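Local coordinates for protein tryptophanyl-tRNA synthetase (Cryptosporidium parvum Iowa II, PDB 3HV0) that probably joins tryptophan to its cognate tRNA at the expense of ATP, as a class I aminoacyl-tRNA synthetase whose catalytic region is held in this chain, at residues S87-V90 and G91-V94; F96-T99 and K100-Q103; Y165-I168 and L169-E172. All blocks are in the same frame, centred on the assembly; numbering follows the deposited sequence.

How the contacts relate
Contacts 1 and 2 follow each other along the chain, their centres 14 Å apart: contact 1 is the turn that leads into helix 93-106, and contact 2 lies further along that helix. Both are near the tryptophan pocket, the His92 side chain of contact 1 lying about 6 Å from the bound tryptophan and the Phe96 side chain of contact 2 about 7 Å. Contact 3 is set apart on helix 157-174, its centre 30 Å from that of contact 1 and 28 Å from that of contact 2, with the Ile168 side chain about 12 Å from the bound tryptophan. Unlike the other two, contact 3 touches the second subunit.

Contact 1: residues S87-V90 and G91-V94; sequences SLHV and GHLV
The imidazoles of His89 and His92 lie side by side and point the same way, as the two histidines of the HIGH-type signature of class I synthetases, here His-Val-Gly-His, which in this class helps bind ATP and probably does so here. Their planes are only 18° apart, yet they meet rim to rim, with ring centroids separated by 4.7 Å and neither ring over the face of the other. Both CG atoms stand anti to their own carbonyl carbons (chi1 -53° for His89 and -72° for His92), which brings both rings up on one side of the turn. At its edge, the His92 ring takes a weak hydrogen bond in its plane, from His89 N to His92 ND1 at 3.4 Å. A second weak bond returns from His92 N to His89 O, 3.2 Å long. Leu88 crosses His92 at about a right angle, its CG 4.2 Å from His92 CB. Val90 to Leu93 form a type I beta turn that feeds helix 93-106. Further out, backbone bonds tie Leu88 to Val278 and Val90 to Ile276, Asp141 accepts the amide of Leu88, and the ring of Phe277 meets that of His89. Arg81 of strand 76-81 touches both Leu88 and His92. The turn is closed by Leu93 N, which bonds Val90 O at 3.1 Å from well above the carbonyl plane.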
loop_
_atom_site.group_PDB
_atom_site.type_symbol
_atom_site.label_atom_id
_atom_site.label_comp_id
_atom_site.label_asym_id
_atom_site.label_seq_id
_atom_site.Cartn_x
_atom_site.Cartn_y
_atom_site.Cartn_z
ATOM N N SER A 87 -24.340 0.341 -9.037
ATOM C CA SER A 87 -25.339 -0.175 -8.106
ATOM C C SER A 87 -25.052 -1.614 -7.668
ATOM O O SER A 87 -24.452 -2.403 -8.384
ATOM C CB SER A 87 -26.724 -0.087 -8.731
ATOM O OG SER A 87 -27.707 -0.372 -7.752
ATOM N N LEU A 88 -25.475 -1.947 -6.462
ATOM C CA LEU A 88 -25.322 -3.302 -5.940
ATOM C C LEU A 88 -26.354 -4.224 -6.581
ATOM O O LEU A 88 -27.495 -3.808 -6.805
ATOM C CB LEU A 88 -25.481 -3.313 -4.417
ATOM C CG LEU A 88 -24.165 -3.148 -3.621
ATOM C CD1 LEU A 88 -23.336 -1.934 -4.075
ATOM C CD2 LEU A 88 -24.448 -3.087 -2.124
ATOM N N HIS A 89 -25.949 -5.465 -6.889
ATOM C CA HIS A 89 -26.920 -6.506 -7.287
ATOM C C HIS A 89 -27.721 -6.857 -6.042
ATOM O O HIS A 89 -27.300 -6.573 -4.914
ATOM C CB HIS A 89 -26.257 -7.785 -7.814
ATOM C CG HIS A 89 -25.268 -7.564 -8.921
ATOM N ND1 HIS A 89 -23.997 -8.098 -8.900
ATOM C CD2 HIS A 89 -25.368 -6.886 -10.088
ATOM C CE1 HIS A 89 -23.352 -7.753 -10.005
ATOM N NE2 HIS A 89 -24.162 -7.016 -10.743
ATOM N N VAL A 90 -28.870 -7.484 -6.232
ATOM C CA VAL A 90 -29.655 -7.938 -5.096
ATOM C C VAL A 90 -28.922 -9.075 -4.375
ATOM O O VAL A 90 -29.103 -9.271 -3.162
ATOM C CB VAL A 90 -31.075 -8.360 -5.528
ATOM C CG1 VAL A 90 -31.920 -8.755 -4.333
ATOM C CG2 VAL A 90 -31.753 -7.213 -6.261
ATOM N N GLY A 91 -28.070 -9.792 -5.119
ATOM C CA GLY A 91 -27.280 -10.885 -4.555
ATOM C C GLY A 91 -26.328 -10.354 -3.509
ATOM O O GLY A 91 -26.107 -10.979 -2.475
ATOM N N HIS A 92 -25.785 -9.170 -3.784
ATOM C CA HIS A 92 -24.857 -8.493 -2.878
ATOM C C HIS A 92 -25.494 -8.001 -1.613
ATOM O O HIS A 92 -24.790 -7.642 -0.701
ATOM C CB HIS A 92 -24.186 -7.313 -3.574
ATOM C CG HIS A 92 -23.179 -7.717 -4.603
ATOM N ND1 HIS A 92 -23.248 -7.312 -5.921
ATOM C CD2 HIS A 92 -22.077 -8.495 -4.503
ATOM C CE1 HIS A 92 -22.225 -7.824 -6.588
ATOM N NE2 HIS A 92 -21.505 -8.552 -5.752
ATOM N N LEU A 93 -26.815 -7.962 -1.554
ATOM C CA LEU A 93 -27.501 -7.586 -0.319
ATOM C C LEU A 93 -27.589 -8.734 0.680
ATOM O O LEU A 93 -27.976 -8.528 1.828
ATOM C CB LEU A 93 -28.919 -7.102 -0.627
ATOM C CG LEU A 93 -29.097 -5.710 -1.233
ATOM C CD1 LEU A 93 -30.592 -5.520 -1.494
ATOM C CD2 LEU A 93 -28.567 -4.618 -0.305
ATOM N N VAL A 94 -27.271 -9.946 0.238
ATOM C CA VAL A 94 -27.349 -11.117 1.103
ATOM C C VAL A 94 -26.380 -10.993 2.300
ATOM O O VAL A 94 -26.805 -11.096 3.455
ATOM C CB VAL A 94 -27.178 -12.438 0.304
ATOM C CG1 VAL A 94 -26.849 -13.632 1.233
ATOM C CG2 VAL A 94 -28.446 -12.709 -0.528
#

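Contact 2: residues F96-T99 and K100-Q103; sequences FLFT and KYLQ
Phe98 carries its CG opposite the backbone N (chi1 -170°), and its ring stands out from the helix and leans toward the following turn, where Leu102, its CG anti to the carbonyl carbon (chi1 -68°), brings a methyl to meet it. Leu102 CD1 lies 3.5 Å from Phe98 CE2, beside the part of the ring formed by CD2 and CE2, while Leu102 CG also packs on Phe98 O at 3.4 Å. The ring of Tyr101 comes to another part of the same phenyl group: Tyr101 CD2 is 4.2 Å from Phe98 CE1, and the two planes are inclined at 39°. Phe98 O lies in the plane of the Tyr101 ring, at its edge, and is 3.3 Å from Tyr101 CB. That oxygen is also the acceptor for Leu102 N, at 2.9 Å, so one carbonyl receives an amide and packs against two side chains. Four successive i to i+4 bonds run through this part of helix 93-106, the crossover helix between parallel strands 76-81 and 110-114 in the Rossmann-type core of a class I synthetase. The shortest joins Gln103 N to Thr99 O at 2.8 Å; Gln103 CB rests on the same oxygen at 3.4 Å. Outside the contact, the Phe98 ring stacks on Phe56 and meets Phe51 edge-to-face, placing this side of the helix against helix 49-52 and strand 56-60. Gln103 reaches out as an extended chain, its NE2 bonded to Thr152 OG1, whereas Lys100, bent twice along its length, carries NZ to a salt bridge with Asp104 and a hydrogen bond to Gly146 O. Thr99 OG1 turns back along the helix to bond Pro95 O.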
loop_
_atom_site.group_PDB
_atom_site.type_symbol
_atom_site.label_atom_id
_atom_site.label_comp_id
_atom_site.label_asym_id
_atom_site.label_seq_id
_atom_site.Cartn_x
_atom_site.Cartn_y
_atom_site.Cartn_z
ATOM N N PHE A 96 -24.978 -8.194 3.394
ATOM C CA PHE A 96 -25.276 -6.928 4.077
ATOM C C PHE A 96 -26.543 -6.994 4.951
ATOM O O PHE A 96 -26.520 -6.558 6.107
ATOM C CB PHE A 96 -25.331 -5.759 3.084
ATOM C CG PHE A 96 -23.966 -5.283 2.660
ATOM C CD1 PHE A 96 -23.206 -4.502 3.499
ATOM C CD2 PHE A 96 -23.420 -5.676 1.456
ATOM C CE1 PHE A 96 -21.942 -4.106 3.142
ATOM C CE2 PHE A 96 -22.165 -5.271 1.091
ATOM C CZ PHE A 96 -21.425 -4.484 1.927
ATOM N N LEU A 97 -27.623 -7.542 4.404
ATOM C CA LEU A 97 -28.846 -7.765 5.175
ATOM C C LEU A 97 -28.588 -8.671 6.384
ATOM O O LEU A 97 -29.123 -8.455 7.472
ATOM C CB LEU A 97 -29.964 -8.349 4.301
ATOM C CG LEU A 97 -30.635 -7.458 3.238
ATOM C CD1 LEU A 97 -31.860 -8.179 2.644
ATOM C CD2 LEU A 97 -31.033 -6.083 3.751
ATOM N N PHE A 98 -27.736 -9.673 6.206
ATOM C CA PHE A 98 -27.388 -10.582 7.308
ATOM C C PHE A 98 -26.570 -9.904 8.423
ATOM O O PHE A 98 -26.835 -10.092 9.612
ATOM C CB PHE A 98 -26.626 -11.777 6.771
ATOM C CG PHE A 98 -26.438 -12.853 7.770
ATOM C CD1 PHE A 98 -27.524 -13.592 8.209
ATOM C CD2 PHE A 98 -25.181 -13.124 8.285
ATOM C CE1 PHE A 98 -27.370 -14.595 9.145
ATOM C CE2 PHE A 98 -24.996 -14.119 9.202
ATOM C CZ PHE A 98 -26.096 -14.874 9.642
ATOM N N THR A 99 -25.595 -9.101 8.028
ATOM C CA THR A 99 -24.814 -8.309 8.964
ATOM C C THR A 99 -25.633 -7.297 9.782
ATOM O O THR A 99 -25.336 -7.039 10.946
ATOM C CB THR A 99 -23.774 -7.508 8.214
ATOM O OG1 THR A 99 -22.975 -8.397 7.407
ATOM C CG2 THR A 99 -22.913 -6.720 9.224
ATOM N N LYS A 100 -26.631 -6.680 9.161
ATOM C CA LYS A 100 -27.510 -5.757 9.879
ATOM C C LYS A 100 -28.203 -6.546 10.987
ATOM O O LYS A 100 -28.259 -6.108 12.124
ATOM C CB LYS A 100 -28.548 -5.141 8.923
ATOM C CG LYS A 100 -29.243 -3.873 9.428
ATOM C CD LYS A 100 -30.650 -4.161 9.913
ATOM C CE LYS A 100 -31.353 -2.913 10.526
ATOM N NZ LYS A 100 -30.564 -2.291 11.641
ATOM N N TYR A 101 -28.694 -7.728 10.640
ATOM C CA TYR A 101 -29.347 -8.590 11.611
ATOM C C TYR A 101 -28.365 -8.917 12.751
ATOM O O TYR A 101 -28.737 -8.888 13.936
ATOM C CB TYR A 101 -29.869 -9.876 10.958
ATOM C CG TYR A 101 -29.999 -10.995 11.940
ATOM C CD1 TYR A 101 -31.086 -11.055 12.814
ATOM C CD2 TYR A 101 -29.013 -11.979 12.037
ATOM C CE1 TYR A 101 -31.205 -12.080 13.744
ATOM C CE2 TYR A 101 -29.118 -13.006 12.969
ATOM C CZ TYR A 101 -30.217 -13.044 13.823
ATOM O OH TYR A 101 -30.334 -14.069 14.727
ATOM N N LEU A 102 -27.114 -9.218 12.389
ATOM C CA LEU A 102 -26.114 -9.513 13.406
ATOM C C LEU A 102 -25.792 -8.276 14.260
ATOM O O LEU A 102 -25.489 -8.391 15.440
ATOM C CB LEU A 102 -24.841 -10.043 12.771
ATOM C CG LEU A 102 -24.888 -11.415 12.098
ATOM C CD1 LEU A 102 -23.608 -11.588 11.267
ATOM C CD2 LEU A 102 -25.061 -12.523 13.109
ATOM N N GLN A 103 -25.842 -7.100 13.652
ATOM C CA GLN A 103 -25.579 -5.869 14.365
ATOM C C GLN A 103 -26.733 -5.569 15.305
ATOM O O GLN A 103 -26.522 -5.113 16.402
ATOM C CB GLN A 103 -25.358 -4.702 13.400
ATOM C CG GLN A 103 -24.855 -3.420 14.084
ATOM C CD GLN A 103 -24.758 -2.233 13.139
ATOM O OE1 GLN A 103 -25.721 -1.889 12.453
ATOM N NE2 GLN A 103 -23.601 -1.591 13.113
#

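Contact 3: residues Y165-I168 and L169-E172; sequences YPDI and LRIE
Helix 157-174 lies at the dimer interface, and in its middle Leu169 lays a methyl on the ring of Tyr165 one turn earlier. This is a CH-pi contact: Leu169 CD1 sits over the ring centre, 3.8 Å from the Tyr165 centroid and only 6° off the ring normal. The other methyl, Leu169 CD2, approaches Tyr165 CE1 at 3.8 Å. Extended from CG to NE, the Arg170 chain runs back past Pro166 O, its CG 3.3 Å from that oxygen, and brings its guanidinium to Asp167. There, Arg170 NH1 makes a salt bridge to Asp167 OD1 at 3.0 Å; the acceptor lies at the guanidinium edge, in its plane, but the nitrogen stands above the carboxylate plane. The carboxylate and guanidinium planes are 58° apart, and Pro166 CB packs beside NH1 at 3.5 Å. Asp167 is gripped from elsewhere too, OD1 by Tyr246 OH and OD2 by the hydroxyls of Ser208 and Ser209, so both carboxylate oxygens have partners. Ile168 and Glu172 lie side by side, and Glu172 CG rests on Ile168 O at 3.2 Å. Ile168, Ile171 and Glu172 pack against helix 192-202 of the same chain, while Tyr165 OH bonds Asp117 of the second subunit, whose Leu158, Phe120 and Val192 touch Tyr165, Arg170 and Glu172.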
loop_
_atom_site.group_PDB
_atom_site.type_symbol
_atom_site.label_atom_id
_atom_site.label_comp_id
_atom_site.label_asym_id
_atom_site.label_seq_id
_atom_site.Cartn_x
_atom_site.Cartn_y
_atom_site.Cartn_z
ATOM N N TYR A 165 -2.122 0.762 6.589
ATOM C CA TYR A 165 -0.796 0.457 6.077
ATOM C C TYR A 165 0.074 -0.314 7.081
ATOM O O TYR A 165 0.763 -1.246 6.681
ATOM C CB TYR A 165 -0.082 1.723 5.590
ATOM C CG TYR A 165 1.050 1.493 4.590
ATOM C CD1 TYR A 165 1.037 0.430 3.708
ATOM C CD2 TYR A 165 2.099 2.390 4.493
ATOM C CE1 TYR A 165 2.060 0.247 2.778
ATOM C CE2 TYR A 165 3.144 2.205 3.561
ATOM C CZ TYR A 165 3.106 1.127 2.711
ATOM O OH TYR A 165 4.104 0.918 1.774
ATOM N N PRO A 166 0.039 0.040 8.377
ATOM C CA PRO A 166 0.931 -0.703 9.276
ATOM C C PRO A 166 0.630 -2.196 9.340
ATOM O O PRO A 166 1.550 -3.002 9.309
ATOM C CB PRO A 166 0.699 -0.029 10.641
ATOM C CG PRO A 166 0.278 1.340 10.306
ATOM C CD PRO A 166 -0.554 1.200 9.056
ATOM N N ASP A 167 -0.642 -2.564 9.389
ATOM C CA ASP A 167 -1.014 -3.971 9.432
ATOM C C ASP A 167 -0.869 -4.612 8.067
ATOM O O ASP A 167 -0.591 -5.785 7.982
ATOM C CB ASP A 167 -2.438 -4.140 9.940
ATOM C CG ASP A 167 -2.555 -3.974 11.446
ATOM O OD1 ASP A 167 -1.519 -4.041 12.144
ATOM O OD2 ASP A 167 -3.701 -3.799 11.941
ATOM N N ILE A 168 -1.054 -3.853 6.992
ATOM C CA ILE A 168 -0.796 -4.390 5.649
ATOM C C ILE A 168 0.653 -4.838 5.579
ATOM O O ILE A 168 0.954 -5.950 5.164
ATOM C CB ILE A 168 -1.080 -3.359 4.536
ATOM C CG1 ILE A 168 -2.597 -3.071 4.451
ATOM C CG2 ILE A 168 -0.522 -3.856 3.172
ATOM C CD1 ILE A 168 -2.948 -1.793 3.723
ATOM N N LEU A 169 1.548 -3.964 6.014
ATOM C CA LEU A 169 2.990 -4.228 5.988
ATOM C C LEU A 169 3.395 -5.434 6.857
ATOM O O LEU A 169 4.261 -6.230 6.472
ATOM C CB LEU A 169 3.754 -2.965 6.412
ATOM C CG LEU A 169 3.802 -1.831 5.378
ATOM C CD1 LEU A 169 4.336 -0.549 6.007
ATOM C CD2 LEU A 169 4.651 -2.232 4.153
ATOM N N ARG A 170 2.768 -5.555 8.028
ATOM C CA ARG A 170 3.015 -6.660 8.957
ATOM C C ARG A 170 2.541 -8.010 8.425
ATOM O O ARG A 170 3.186 -9.033 8.632
ATOM C CB ARG A 170 2.323 -6.388 10.285
ATOM C CG ARG A 170 3.013 -5.356 11.128
ATOM C CD ARG A 170 2.133 -4.934 12.302
ATOM N NE ARG A 170 2.720 -3.818 13.055
ATOM C CZ ARG A 170 2.086 -2.689 13.391
ATOM N NH1 ARG A 170 0.829 -2.489 13.069
ATOM N NH2 ARG A 170 2.721 -1.746 14.070
ATOM N N ILE A 171 1.411 -8.019 7.746
ATOM C CA ILE A 171 0.932 -9.222 7.058
ATOM C C ILE A 171 1.844 -9.580 5.875
ATOM O O ILE A 171 2.159 -10.730 5.658
ATOM C CB ILE A 171 -0.495 -9.024 6.526
ATOM C CG1 ILE A 171 -1.490 -8.846 7.686
ATOM C CG2 ILE A 171 -0.902 -10.210 5.647
ATOM C CD1 ILE A 171 -2.781 -8.182 7.268
ATOM N N GLU A 172 2.267 -8.582 5.114
ATOM C CA GLU A 172 3.062 -8.821 3.906
ATOM C C GLU A 172 4.417 -9.422 4.209
ATOM O O GLU A 172 4.888 -10.296 3.481
ATOM C CB GLU A 172 3.203 -7.536 3.096
ATOM C CG GLU A 172 1.924 -7.212 2.393
ATOM C CD GLU A 172 1.946 -5.924 1.621
ATOM O OE1 GLU A 172 2.924 -5.144 1.703
ATOM O OE2 GLU A 172 0.925 -5.693 0.923
#